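PDB 4MFZ: Dbv8 protein from Nonomuraea, which binds decanoyl-CoA and, as a GNAT-type N-acyltransferase, probably transfers long aliphatic acyl groups to amino groups of glycopeptide antibiotics. Local coordinates for residues A[160-165]-A[198-203]; A[227-232]-A[274-279]; A[255-258]-A[262-265]. All blocks are in the same frame, centred on the assembly; numbering follows the deposited sequence.

In the fold
Followed from the N terminus, the chain first closes at contact 1, where helix 162-174 of the N-terminal region is joined to strand 199-205 of the GNAT-like sheet; 32 mostly helical residues lie between the two segments. Contact 2 opens only afterwards, in series, and brings the start of helix 226-243 against helix 272-277 beside the acyl chain of decanoyl-CoA. Contact 3 nests inside that second loop, as a short turn running from the end of strand 251-256 into the following loop. Contacts 1 and 2 meet through Tyr201 and Ser232, and Leu199 packs on Tyr229. Contacts 2 and 3 meet where Arg277 reaches Leu258 and Leu263, and both touch the ligand, whereas contacts 1 and 3 stay about 9 Å apart at their nearest atoms.

Contact 1 (A[160-165]-A[198-203]); sequences LTQLGE and RLQYNL
Gln200 and Gln162 meet through their side-chain amides, in the one polar bond between these segments. NE2 of Gln200 donates to OE1 of Gln162 at 2.8 Å with an N-H...O angle of 165°. The acceptor lies close to the amide plane of Gln200, and the donor arrives in the carbonyl plane of Gln162 on an oxygen lone pair. The two side chains cross at about a right angle, their amide planes turned 48° apart. Gln200 reaches out almost straight beyond CG, while Gln162 bends at chi2 (72°), which turns its carbonyl oxygen to the approaching N-H. OE1 of Gln200 receives a weak hydrogen bond from Trp184 NE1.

Packing and strand pairing surround the two partners. The chain of Gln162 packs on Trp184, Leu185 and Leu188 of helix 182-192, and Gln200 is paired through its backbone with His216 in the neighbouring antiparallel strand.

The bond spans the seam between the helical N-terminal domain and the GNAT-like region, where Glu165 also bonds Glu219 N and Val220 N. Both glutamines are buried, so the nearly straight bond satisfies a donor and an acceptor, and contributes to joining the domains without placing a net charge in the interior.

Contact 2 (A[227-232]-A[274-279]); sequences DIYYDS and LQLRRG. With MFK (decanoyl-CoA), chain B.
Tyr230 OH is gripped by two waters, each 2.7 Å away, which carry it across to the facing helix. Water 1 accepts a hydrogen bond from Gln275 NE2 at 3.1 Å. Water 2 donates to Leu276 O at 2.9 Å. Beside these bridges the contact is apolar: Leu276 CD1 rests on Tyr229, 3.6 Å from its CB, while CD2 fits between the two rings and comes nearest Tyr230, approaching obliquely to 3.5 Å from CE2. The Tyr229 and Leu276 side chains run antiparallel alongside one another.

The segments belong to the helices of the GNAT-like domain that bracket strand 251-256 in sequence, 226-243 before it and 272-277 after it. Helix 272-277 supplies Leu276 and Arg277 to the decanoyl-CoA pocket, with Tyr229 bordering the chain. Against Leu276 CB lies the far end of the decanoyl chain, its CCF 3.7 Å away; CCE comes obliquely to the Tyr229 ring. CG of Tyr229 stands anti to the backbone N (chi1 173°), which sends this ring toward helix 272-277 and the fatty chain. Tyr229 also sets an edge against its neighbour, with CD1 3.7 Å above the centre of the Tyr230 ring, while its hydroxyl is hydrogen-bonded to Trp280 NE1. Pro226 and Leu224 pack against Leu276 as well, and Arg277, whose N comes within 3.5 Å of CCF, reaches back with its guanidinium to the carbonyls of Leu258 and Asp260.

Contact 3 (A[255-258]-A[262-265]); sequences TSWL and QLAE. With MFK (decanoyl-CoA), chain B.
Trp257 holds CG between its backbone N and carbonyl carbon (chi1 68°), folding the indole back beside its own main chain, while Leu263 takes chi1 -73°, with CG opposite its carbonyl carbon, and pushes CD1 into the resulting corner. That methyl meets the benzo part of the indole obliquely, 3.9 Å from Trp257 CE3, and the two side chains cross at about a right angle. The same methyl also abuts two main-chain oxygens, Trp257 O at 3.6 Å and Leu258 O at 3.7 Å.

The turn follows the end of strand 251-256 and is shaped by Ser256, whose OG receives the backbone N-H of Leu258 at 3.1 Å in an ST turn. One face of the indole carries Leu258 CG, offset toward the rim, and the ring of Phe297 also meets Trp257. Ile273, Leu315 and Trp329 close around Leu263.

Decanoyl-CoA runs along Ser256, Trp257 and Leu258. Trp257 NE1 donates to the pantetheine carbonyl OAM at 3.3 Å (147°), with the oxygen at the indole edge near its plane; the pantoate hydroxyl OAU lies in plane at the same ring's edge. Leu258 CD1 packs 3.6 Å from CAG, and Ser256 OG sits 3.5 Å from the thioester sulfur SAI. Ile217, after the parallel neighbouring strand 211-216, gives its N-H to the ligand too, consistent with the GNAT cleft, where pantetheine lies between two parallel central strands that splay apart.

The buried leucine therefore packs against the same indole whose N-H meets the acyl donor; the long, bent bond suggests a modest pull that probably orients the pantetheine carbonyl, while Leu258 CD1 adds apolar contact.

Contact 1 (A[160-165]-A[198-203])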
loop_
_atom_site.group_PDB
_atom_site.type_symbol
_atom_site.label_atom_id
_atom_site.label_comp_id
_atom_site.label_asym_id
_atom_site.label_seq_id
_atom_site.Cartn_x
_atom_site.Cartn_y
_atom_site.Cartn_z
ATOM N N LEU A 160 7.273 6.708 4.383
ATOM C CA LEU A 160 7.634 6.650 2.983
ATOM C C LEU A 160 8.253 5.310 2.576
ATOM O O LEU A 160 8.137 4.925 1.398
ATOM C CB LEU A 160 8.570 7.819 2.619
ATOM C CG LEU A 160 7.925 9.209 2.564
ATOM C CD1 LEU A 160 8.997 10.211 2.216
ATOM C CD2 LEU A 160 6.749 9.322 1.563
ATOM N N THR A 161 8.882 4.593 3.535
ATOM C CA THR A 161 9.476 3.266 3.253
ATOM C C THR A 161 8.484 2.214 2.751
ATOM O O THR A 161 8.907 1.145 2.296
ATOM C CB THR A 161 10.244 2.621 4.440
ATOM O OG1 THR A 161 9.314 2.237 5.466
ATOM C CG2 THR A 161 11.284 3.554 5.005
ATOM N N GLN A 162 7.179 2.487 2.825
ATOM C CA GLN A 162 6.220 1.588 2.161
ATOM C C GLN A 162 6.591 1.379 0.679
ATOM O O GLN A 162 6.322 0.319 0.117
ATOM C CB GLN A 162 4.756 2.064 2.305
ATOM C CG GLN A 162 3.739 1.261 1.486
ATOM C CD GLN A 162 3.494 -0.134 2.056
ATOM O OE1 GLN A 162 3.331 -0.299 3.248
ATOM N NE2 GLN A 162 3.477 -1.142 1.200
ATOM N N LEU A 163 7.218 2.354 0.040
ATOM C CA LEU A 163 7.581 2.166 -1.381
ATOM C C LEU A 163 8.543 0.938 -1.581
ATOM O O LEU A 163 8.343 0.121 -2.487
ATOM C CB LEU A 163 8.195 3.425 -1.979
ATOM C CG LEU A 163 8.548 3.176 -3.456
ATOM C CD1 LEU A 163 7.298 3.298 -4.337
ATOM C CD2 LEU A 163 9.650 4.090 -3.905
ATOM N N GLY A 164 9.559 0.816 -0.728
ATOM C CA GLY A 164 10.443 -0.367 -0.726
ATOM C C GLY A 164 9.662 -1.656 -0.592
ATOM O O GLY A 164 9.871 -2.603 -1.354
ATOM N N GLU A 165 8.730 -1.686 0.356
ATOM C CA GLU A 165 7.870 -2.858 0.586
ATOM C C GLU A 165 7.039 -3.248 -0.622
ATOM O O GLU A 165 6.980 -4.435 -0.990
ATOM C CB GLU A 165 6.936 -2.655 1.805
ATOM C CG GLU A 165 6.183 -3.935 2.209
ATOM C CD GLU A 165 5.552 -3.915 3.618
ATOM O OE1 GLU A 165 6.233 -3.573 4.605
ATOM O OE2 GLU A 165 4.354 -4.276 3.744
ATOM N N ARG A 198 5.411 0.166 14.551
ATOM C CA ARG A 198 5.162 -1.056 13.774
ATOM C C ARG A 198 3.909 -1.024 12.890
ATOM O O ARG A 198 3.770 -1.878 12.019
ATOM C CB ARG A 198 5.080 -2.270 14.702
ATOM C CG ARG A 198 4.970 -3.661 14.038
ATOM C CD ARG A 198 6.218 -4.073 13.228
ATOM N NE ARG A 198 6.084 -5.361 12.506
ATOM C CZ ARG A 198 5.286 -5.550 11.449
ATOM N NH1 ARG A 198 4.557 -4.539 10.966
ATOM N NH2 ARG A 198 5.236 -6.733 10.831
ATOM N N LEU A 199 2.984 -0.101 13.152
ATOM C CA LEU A 199 1.669 -0.175 12.520
ATOM C C LEU A 199 1.409 1.026 11.635
ATOM O O LEU A 199 1.984 2.099 11.867
ATOM C CB LEU A 199 0.556 -0.281 13.596
ATOM C CG LEU A 199 0.649 -1.367 14.676
ATOM C CD1 LEU A 199 -0.617 -1.383 15.541
ATOM C CD2 LEU A 199 0.845 -2.760 14.117
ATOM N N GLN A 200 0.528 0.844 10.649
ATOM C CA GLN A 200 0.103 1.930 9.739
ATOM C C GLN A 200 -1.385 2.294 9.952
ATOM O O GLN A 200 -2.212 1.443 10.259
ATOM C CB GLN A 200 0.290 1.539 8.265
ATOM C CG GLN A 200 1.727 1.499 7.724
ATOM C CD GLN A 200 1.797 0.860 6.337
ATOM O OE1 GLN A 200 0.946 0.047 5.976
ATOM N NE2 GLN A 200 2.822 1.204 5.567
ATOM N N TYR A 201 -1.718 3.564 9.794
ATOM C CA TYR A 201 -3.082 4.007 10.027
ATOM C C TYR A 201 -3.463 4.878 8.851
ATOM O O TYR A 201 -2.692 5.765 8.482
ATOM C CB TYR A 201 -3.156 4.853 11.298
ATOM C CG TYR A 201 -2.666 4.136 12.524
ATOM C CD1 TYR A 201 -1.313 4.193 12.896
ATOM C CD2 TYR A 201 -3.550 3.379 13.307
ATOM C CE1 TYR A 201 -0.856 3.499 14.016
ATOM C CE2 TYR A 201 -3.101 2.699 14.437
ATOM C CZ TYR A 201 -1.762 2.764 14.787
ATOM O OH TYR A 201 -1.339 2.075 15.904
ATOM N N ASN A 202 -4.635 4.640 8.268
ATOM C CA ASN A 202 -5.129 5.571 7.265
ATOM C C ASN A 202 -6.389 6.310 7.714
ATOM O O ASN A 202 -7.244 5.755 8.377
ATOM C CB ASN A 202 -5.308 4.922 5.900
ATOM C CG ASN A 202 -6.427 3.931 5.870
ATOM O OD1 ASN A 202 -6.337 2.859 6.484
ATOM N ND2 ASN A 202 -7.482 4.251 5.112
ATOM N N LEU A 203 -6.452 7.577 7.359
ATOM C CA LEU A 203 -7.541 8.430 7.743
ATOM C C LEU A 203 -8.687 8.109 6.802
ATOM O O LEU A 203 -8.650 8.512 5.651
ATOM C CB LEU A 203 -7.104 9.883 7.573
ATOM C CG LEU A 203 -5.951 10.350 8.468
ATOM C CD1 LEU A 203 -5.032 11.300 7.725
ATOM C CD2 LEU A 203 -6.459 11.012 9.751
#

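Contact 2 (A[227-232]-A[274-279])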
loop_
_atom_site.group_PDB
_atom_site.type_symbol
_atom_site.label_atom_id
_atom_site.label_comp_id
_atom_site.label_asym_id
_atom_site.label_seq_id
_atom_site.Cartn_x
_atom_site.Cartn_y
_atom_site.Cartn_z
ATOM N N ASP A 227 4.695 -5.540 22.915
ATOM C CA ASP A 227 5.272 -4.238 23.255
ATOM C C ASP A 227 5.277 -3.285 22.048
ATOM O O ASP A 227 5.036 -2.093 22.187
ATOM C CB ASP A 227 6.726 -4.374 23.798
ATOM C CG ASP A 227 6.779 -4.678 25.278
ATOM O OD1 ASP A 227 5.721 -4.719 25.943
ATOM O OD2 ASP A 227 7.909 -4.864 25.803
ATOM N N ILE A 228 5.598 -3.805 20.874
ATOM C CA ILE A 228 5.615 -2.926 19.718
ATOM C C ILE A 228 4.191 -2.650 19.219
ATOM O O ILE A 228 3.928 -1.561 18.744
ATOM C CB ILE A 228 6.582 -3.398 18.594
ATOM C CG1 ILE A 228 5.971 -4.570 17.810
ATOM C CG2 ILE A 228 7.974 -3.668 19.182
ATOM C CD1 ILE A 228 6.866 -5.164 16.744
ATOM N N TYR A 229 3.286 -3.617 19.360
ATOM C CA TYR A 229 1.882 -3.392 19.016
ATOM C C TYR A 229 1.250 -2.288 19.883
ATOM O O TYR A 229 0.662 -1.339 19.351
ATOM C CB TYR A 229 1.064 -4.704 19.058
ATOM C CG TYR A 229 -0.457 -4.534 18.884
ATOM C CD1 TYR A 229 -1.278 -4.367 19.985
ATOM C CD2 TYR A 229 -1.060 -4.552 17.623
ATOM C CE1 TYR A 229 -2.657 -4.221 19.851
ATOM C CE2 TYR A 229 -2.429 -4.420 17.474
ATOM C CZ TYR A 229 -3.239 -4.240 18.593
ATOM O OH TYR A 229 -4.632 -4.099 18.479
ATOM N N TYR A 230 1.374 -2.413 21.212
ATOM C CA TYR A 230 0.739 -1.448 22.107
ATOM C C TYR A 230 1.396 -0.098 22.112
ATOM O O TYR A 230 0.720 0.934 22.259
ATOM C CB TYR A 230 0.612 -1.979 23.543
ATOM C CG TYR A 230 -0.410 -3.055 23.657
ATOM C CD1 TYR A 230 -1.771 -2.780 23.434
ATOM C CD2 TYR A 230 -0.036 -4.355 23.967
ATOM C CE1 TYR A 230 -2.728 -3.786 23.550
ATOM C CE2 TYR A 230 -0.982 -5.365 24.083
ATOM C CZ TYR A 230 -2.331 -5.078 23.879
ATOM O OH TYR A 230 -3.277 -6.104 23.971
ATOM N N ASP A 231 2.715 -0.080 21.931
ATOM C CA ASP A 231 3.368 1.214 21.856
ATOM C C ASP A 231 2.826 2.052 20.662
ATOM O O ASP A 231 2.618 3.259 20.796
ATOM C CB ASP A 231 4.887 1.079 21.784
ATOM C CG ASP A 231 5.570 2.419 21.977
ATOM O OD1 ASP A 231 5.690 2.854 23.145
ATOM O OD2 ASP A 231 5.951 3.046 20.954
ATOM N N SER A 232 2.616 1.403 19.515
ATOM C CA SER A 232 2.010 2.060 18.355
ATOM C C SER A 232 0.553 2.450 18.631
ATOM O O SER A 232 0.183 3.596 18.441
ATOM C CB SER A 232 2.046 1.166 17.113
ATOM O OG SER A 232 1.462 1.889 16.012
ATOM N N LEU A 274 -3.071 -14.569 18.437
ATOM C CA LEU A 274 -4.177 -14.983 19.294
ATOM C C LEU A 274 -4.337 -14.060 20.489
ATOM O O LEU A 274 -5.445 -13.660 20.834
ATOM C CB LEU A 274 -4.045 -16.441 19.757
ATOM C CG LEU A 274 -3.927 -17.498 18.673
ATOM C CD1 LEU A 274 -3.870 -18.870 19.347
ATOM C CD2 LEU A 274 -5.051 -17.433 17.630
ATOM N N GLN A 275 -3.229 -13.715 21.125
ATOM C CA GLN A 275 -3.302 -12.776 22.228
ATOM C C GLN A 275 -3.820 -11.380 21.803
ATOM O O GLN A 275 -4.762 -10.840 22.417
ATOM C CB GLN A 275 -1.934 -12.657 22.919
ATOM C CG GLN A 275 -1.863 -11.476 23.875
ATOM C CD GLN A 275 -0.543 -11.389 24.628
ATOM O OE1 GLN A 275 0.217 -12.360 24.698
ATOM N NE2 GLN A 275 -0.276 -10.215 25.212
ATOM N N LEU A 276 -3.210 -10.794 20.768
ATOM C CA LEU A 276 -3.481 -9.381 20.469
ATOM C C LEU A 276 -4.862 -9.139 19.884
ATOM O O LEU A 276 -5.455 -8.101 20.126
ATOM C CB LEU A 276 -2.367 -8.726 19.617
ATOM C CG LEU A 276 -0.982 -8.711 20.307
ATOM C CD1 LEU A 276 0.047 -8.159 19.345
ATOM C CD2 LEU A 276 -1.012 -7.869 21.570
ATOM N N ARG A 277 -5.380 -10.096 19.153
ATOM C CA ARG A 277 -6.713 -9.960 18.539
ATOM C C ARG A 277 -7.889 -9.978 19.558
ATOM O O ARG A 277 -9.001 -9.525 19.246
ATOM C CB ARG A 277 -6.889 -11.008 17.447
ATOM C CG ARG A 277 -7.235 -12.418 17.912
ATOM C CD ARG A 277 -7.213 -13.353 16.708
ATOM N NE ARG A 277 -7.735 -14.686 17.027
ATOM C CZ ARG A 277 -7.956 -15.637 16.137
ATOM N NH1 ARG A 277 -7.705 -15.421 14.861
ATOM N NH2 ARG A 277 -8.441 -16.810 16.529
ATOM N N ARG A 278 -7.642 -10.462 20.770
ATOM C CA ARG A 278 -8.665 -10.401 21.841
ATOM C C ARG A 278 -9.106 -8.958 22.141
ATOM O O ARG A 278 -10.147 -8.738 22.752
ATOM C CB ARG A 278 -8.166 -11.042 23.145
ATOM C CG ARG A 278 -7.868 -12.510 23.029
ATOM C CD ARG A 278 -7.267 -13.032 24.330
ATOM N NE ARG A 278 -7.058 -14.470 24.223
ATOM C CZ ARG A 278 -5.930 -15.107 24.500
ATOM N NH1 ARG A 278 -4.870 -14.460 24.962
ATOM N NH2 ARG A 278 -5.874 -16.417 24.331
ATOM N N GLY A 279 -8.316 -7.971 21.707
ATOM C CA GLY A 279 -8.649 -6.572 21.946
ATOM C C GLY A 279 -9.598 -6.049 20.888
ATOM O O GLY A 279 -10.022 -4.896 20.934
HETATM C CCG MFK B . -3.167 -9.283 16.011
HETATM C CCF MFK B . -4.150 -8.193 16.436
HETATM C CCE MFK B . -4.418 -7.275 15.263
HETATM C CCD MFK B . -5.458 -7.922 14.383
HETATM C CCC MFK B . -6.125 -6.833 13.566
HETATM C CCB MFK B . -5.841 -7.043 12.098
HETATM C CCA MFK B . -6.800 -6.162 11.318
HETATM C CBZ MFK B . -5.981 -5.107 10.590
HETATM C CAK MFK B . -6.051 -5.357 9.096
HETATM C CAJ MFK B . -4.649 -5.674 8.557
HETATM O OAL MFK B . -3.632 -5.155 9.028
HETATM S SAI MFK B . -4.658 -6.800 7.214
HETATM C CAH MFK B . -2.861 -7.036 6.877
HETATM C CAG MFK B . -2.172 -7.897 7.940
HETATM N NAF MFK B . -0.740 -7.923 7.599
HETATM C CAE MFK B . -0.070 -9.059 7.330
HETATM O OAM MFK B . -0.565 -10.182 7.389
HETATM C CAD MFK B . 1.420 -8.864 6.977
HETATM C CAC MFK B . 2.133 -10.229 6.931
HETATM N NAB MFK B . 1.987 -10.943 8.216
HETATM C CAA MFK B . 2.985 -10.874 9.110
HETATM O OAO MFK B . 4.026 -10.231 8.906
HETATM C CAN MFK B . 2.802 -11.675 10.408
HETATM O OAU MFK B . 1.699 -12.603 10.291
HETATM C CAP MFK B . 2.642 -10.784 11.659
HETATM C CAR MFK B . 1.451 -9.855 11.476
HETATM C CAS MFK B . 3.873 -9.928 11.938
HETATM C CAQ MFK B . 2.391 -11.678 12.870
HETATM O OAT MFK B . 3.501 -12.540 13.006
HETATM P PAV MFK B . 3.995 -13.100 14.434
HETATM O OAX MFK B . 4.173 -12.005 15.401
HETATM O OAW MFK B . 5.133 -14.032 14.185
HETATM O OAY MFK B . 2.658 -13.924 14.789
HETATM P PAZ MFK B . 2.495 -15.112 15.856
HETATM O OBA MFK B . 0.940 -15.245 16.087
HETATM O OBB MFK B . 3.208 -14.884 17.130
HETATM O "O5'" MFK B . 2.827 -16.463 15.044
HETATM C "C5'" MFK B . 2.744 -17.752 15.609
HETATM C "C4'" MFK B . 3.230 -18.747 14.549
HETATM O "O4'" MFK B . 2.790 -18.450 13.166
HETATM C "C3'" MFK B . 4.737 -18.751 14.457
HETATM O "O3'" MFK B . 5.133 -20.068 14.073
HETATM P PBV MFK B . 6.371 -20.766 14.854
HETATM O OBW MFK B . 7.616 -19.969 14.284
HETATM O OBY MFK B . 6.365 -22.294 14.302
HETATM O OBX MFK B . 6.379 -20.621 16.308
HETATM C "C2'" MFK B . 4.972 -17.746 13.326
HETATM O "O2'" MFK B . 6.247 -17.854 12.722
HETATM C "C1'" MFK B . 3.921 -18.145 12.334
HETATM N N9 MFK B . 3.587 -17.019 11.422
HETATM C C8 MFK B . 2.857 -15.939 11.726
HETATM N N7 MFK B . 2.782 -15.176 10.628
HETATM C C5 MFK B . 3.416 -15.812 9.631
HETATM C C4 MFK B . 3.911 -16.947 10.136
HETATM N N3 MFK B . 4.568 -17.812 9.349
HETATM C C2 MFK B . 4.916 -17.558 7.927
HETATM N N1 MFK B . 4.324 -16.276 7.494
HETATM C C6 MFK B . 3.623 -15.501 8.335
HETATM N N6 MFK B . 3.106 -14.361 7.883
HETATM O O HOH W 1 -2.666 -8.221 25.569
HETATM O O HOH W 2 -5.240 -5.966 22.051
#

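Contact 3 (A[255-258]-A[262-265])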
loop_
_atom_site.group_PDB
_atom_site.type_symbol
_atom_site.label_atom_id
_atom_site.label_comp_id
_atom_site.label_asym_id
_atom_site.label_seq_id
_atom_site.Cartn_x
_atom_site.Cartn_y
_atom_site.Cartn_z
ATOM N N THR A 255 -9.991 -5.630 8.211
ATOM C CA THR A 255 -10.535 -6.904 7.787
ATOM C C THR A 255 -9.362 -7.799 7.415
ATOM O O THR A 255 -8.485 -7.369 6.687
ATOM C CB THR A 255 -11.442 -6.736 6.568
ATOM O OG1 THR A 255 -12.616 -6.033 6.966
ATOM C CG2 THR A 255 -11.853 -8.113 5.983
ATOM N N SER A 256 -9.327 -9.029 7.911
ATOM C CA SER A 256 -8.115 -9.834 7.710
ATOM C C SER A 256 -8.285 -11.311 7.978
ATOM O O SER A 256 -9.142 -11.725 8.761
ATOM C CB SER A 256 -6.985 -9.301 8.636
ATOM O OG SER A 256 -5.740 -9.929 8.332
ATOM N N TRP A 257 -7.404 -12.099 7.372
ATOM C CA TRP A 257 -7.259 -13.516 7.725
ATOM C C TRP A 257 -6.872 -13.699 9.163
ATOM O O TRP A 257 -7.212 -14.705 9.765
ATOM C CB TRP A 257 -6.235 -14.166 6.809
ATOM C CG TRP A 257 -4.849 -13.660 7.048
ATOM C CD1 TRP A 257 -4.245 -12.550 6.478
ATOM C CD2 TRP A 257 -3.851 -14.207 7.988
ATOM N NE1 TRP A 257 -2.986 -12.378 6.984
ATOM C CE2 TRP A 257 -2.675 -13.348 7.872
ATOM C CE3 TRP A 257 -3.807 -15.299 8.846
ATOM C CZ2 TRP A 257 -1.508 -13.587 8.591
ATOM C CZ3 TRP A 257 -2.626 -15.524 9.587
ATOM C CH2 TRP A 257 -1.511 -14.681 9.461
ATOM N N LEU A 258 -6.181 -12.707 9.729
ATOM C CA LEU A 258 -5.686 -12.718 11.129
ATOM C C LEU A 258 -6.792 -12.780 12.163
ATOM O O LEU A 258 -6.529 -13.062 13.328
ATOM C CB LEU A 258 -4.904 -11.429 11.420
ATOM C CG LEU A 258 -3.549 -11.165 10.763
ATOM C CD1 LEU A 258 -3.240 -9.693 10.902
ATOM C CD2 LEU A 258 -2.464 -11.989 11.446
ATOM N N GLN A 262 -10.710 -19.766 13.410
ATOM C CA GLN A 262 -10.044 -21.072 13.129
ATOM C C GLN A 262 -8.526 -21.142 13.413
ATOM O O GLN A 262 -7.955 -22.230 13.544
ATOM C CB GLN A 262 -10.266 -21.473 11.664
ATOM C CG GLN A 262 -11.724 -21.586 11.266
ATOM C CD GLN A 262 -11.886 -22.050 9.833
ATOM O OE1 GLN A 262 -11.699 -21.279 8.878
ATOM N NE2 GLN A 262 -12.219 -23.318 9.672
ATOM N N LEU A 263 -7.870 -19.988 13.469
ATOM C CA LEU A 263 -6.443 -19.934 13.728
ATOM C C LEU A 263 -6.146 -20.514 15.103
ATOM O O LEU A 263 -5.066 -21.077 15.313
ATOM C CB LEU A 263 -5.901 -18.504 13.611
ATOM C CG LEU A 263 -5.767 -17.883 12.215
ATOM C CD1 LEU A 263 -5.328 -16.411 12.275
ATOM C CD2 LEU A 263 -4.806 -18.680 11.333
ATOM N N ALA A 264 -7.116 -20.409 16.022
ATOM C CA ALA A 264 -6.968 -20.946 17.390
ATOM C C ALA A 264 -6.871 -22.470 17.404
ATOM O O ALA A 264 -6.437 -23.057 18.398
ATOM C CB ALA A 264 -8.104 -20.468 18.306
ATOM N N GLU A 265 -7.258 -23.103 16.296
ATOM C CA GLU A 265 -7.186 -24.556 16.162
ATOM C C GLU A 265 -5.736 -25.025 15.945
ATOM O O GLU A 265 -5.377 -26.180 16.246
ATOM C CB GLU A 265 -8.061 -25.011 14.990
ATOM C CG GLU A 265 -8.885 -26.258 15.279
ATOM C CD GLU A 265 -9.287 -27.039 14.032
ATOM O OE1 GLU A 265 -9.951 -26.476 13.135
ATOM O OE2 GLU A 265 -8.953 -28.241 13.968
HETATM C CCG MFK B . -3.167 -9.283 16.011
HETATM C CCF MFK B . -4.150 -8.193 16.436
HETATM C CCE MFK B . -4.418 -7.275 15.263
HETATM C CCD MFK B . -5.458 -7.922 14.383
HETATM C CCC MFK B . -6.125 -6.833 13.566
HETATM C CCB MFK B . -5.841 -7.043 12.098
HETATM C CCA MFK B . -6.800 -6.162 11.318
HETATM C CBZ MFK B . -5.981 -5.107 10.590
HETATM C CAK MFK B . -6.051 -5.357 9.096
HETATM C CAJ MFK B . -4.649 -5.674 8.557
HETATM O OAL MFK B . -3.632 -5.155 9.028
HETATM S SAI MFK B . -4.658 -6.800 7.214
HETATM C CAH MFK B . -2.861 -7.036 6.877
HETATM C CAG MFK B . -2.172 -7.897 7.940
HETATM N NAF MFK B . -0.740 -7.923 7.599
HETATM C CAE MFK B . -0.070 -9.059 7.330
HETATM O OAM MFK B . -0.565 -10.182 7.389
HETATM C CAD MFK B . 1.420 -8.864 6.977
HETATM C CAC MFK B . 2.133 -10.229 6.931
HETATM N NAB MFK B . 1.987 -10.943 8.216
HETATM C CAA MFK B . 2.985 -10.874 9.110
HETATM O OAO MFK B . 4.026 -10.231 8.906
HETATM C CAN MFK B . 2.802 -11.675 10.408
HETATM O OAU MFK B . 1.699 -12.603 10.291
HETATM C CAP MFK B . 2.642 -10.784 11.659
HETATM C CAR MFK B . 1.451 -9.855 11.476
HETATM C CAS MFK B . 3.873 -9.928 11.938
HETATM C CAQ MFK B . 2.391 -11.678 12.870
HETATM O OAT MFK B . 3.501 -12.540 13.006
HETATM P PAV MFK B . 3.995 -13.100 14.434
HETATM O OAX MFK B . 4.173 -12.005 15.401
HETATM O OAW MFK B . 5.133 -14.032 14.185
HETATM O OAY MFK B . 2.658 -13.924 14.789
HETATM P PAZ MFK B . 2.495 -15.112 15.856
HETATM O OBA MFK B . 0.940 -15.245 16.087
HETATM O OBB MFK B . 3.208 -14.884 17.130
HETATM O "O5'" MFK B . 2.827 -16.463 15.044
HETATM C "C5'" MFK B . 2.744 -17.752 15.609
HETATM C "C4'" MFK B . 3.230 -18.747 14.549
HETATM O "O4'" MFK B . 2.790 -18.450 13.166
HETATM C "C3'" MFK B . 4.737 -18.751 14.457
HETATM O "O3'" MFK B . 5.133 -20.068 14.073
HETATM P PBV MFK B . 6.371 -20.766 14.854
HETATM O OBW MFK B . 7.616 -19.969 14.284
HETATM O OBY MFK B . 6.365 -22.294 14.302
HETATM O OBX MFK B . 6.379 -20.621 16.308
HETATM C "C2'" MFK B . 4.972 -17.746 13.326
HETATM O "O2'" MFK B . 6.247 -17.854 12.722
HETATM C "C1'" MFK B . 3.921 -18.145 12.334
HETATM N N9 MFK B . 3.587 -17.019 11.422
HETATM C C8 MFK B . 2.857 -15.939 11.726
HETATM N N7 MFK B . 2.782 -15.176 10.628
HETATM C C5 MFK B . 3.416 -15.812 9.631
HETATM C C4 MFK B . 3.911 -16.947 10.136
HETATM N N3 MFK B . 4.568 -17.812 9.349
HETATM C C2 MFK B . 4.916 -17.558 7.927
HETATM N N1 MFK B . 4.324 -16.276 7.494
HETATM C C6 MFK B . 3.623 -15.501 8.335
HETATM N N6 MFK B . 3.106 -14.361 7.883
#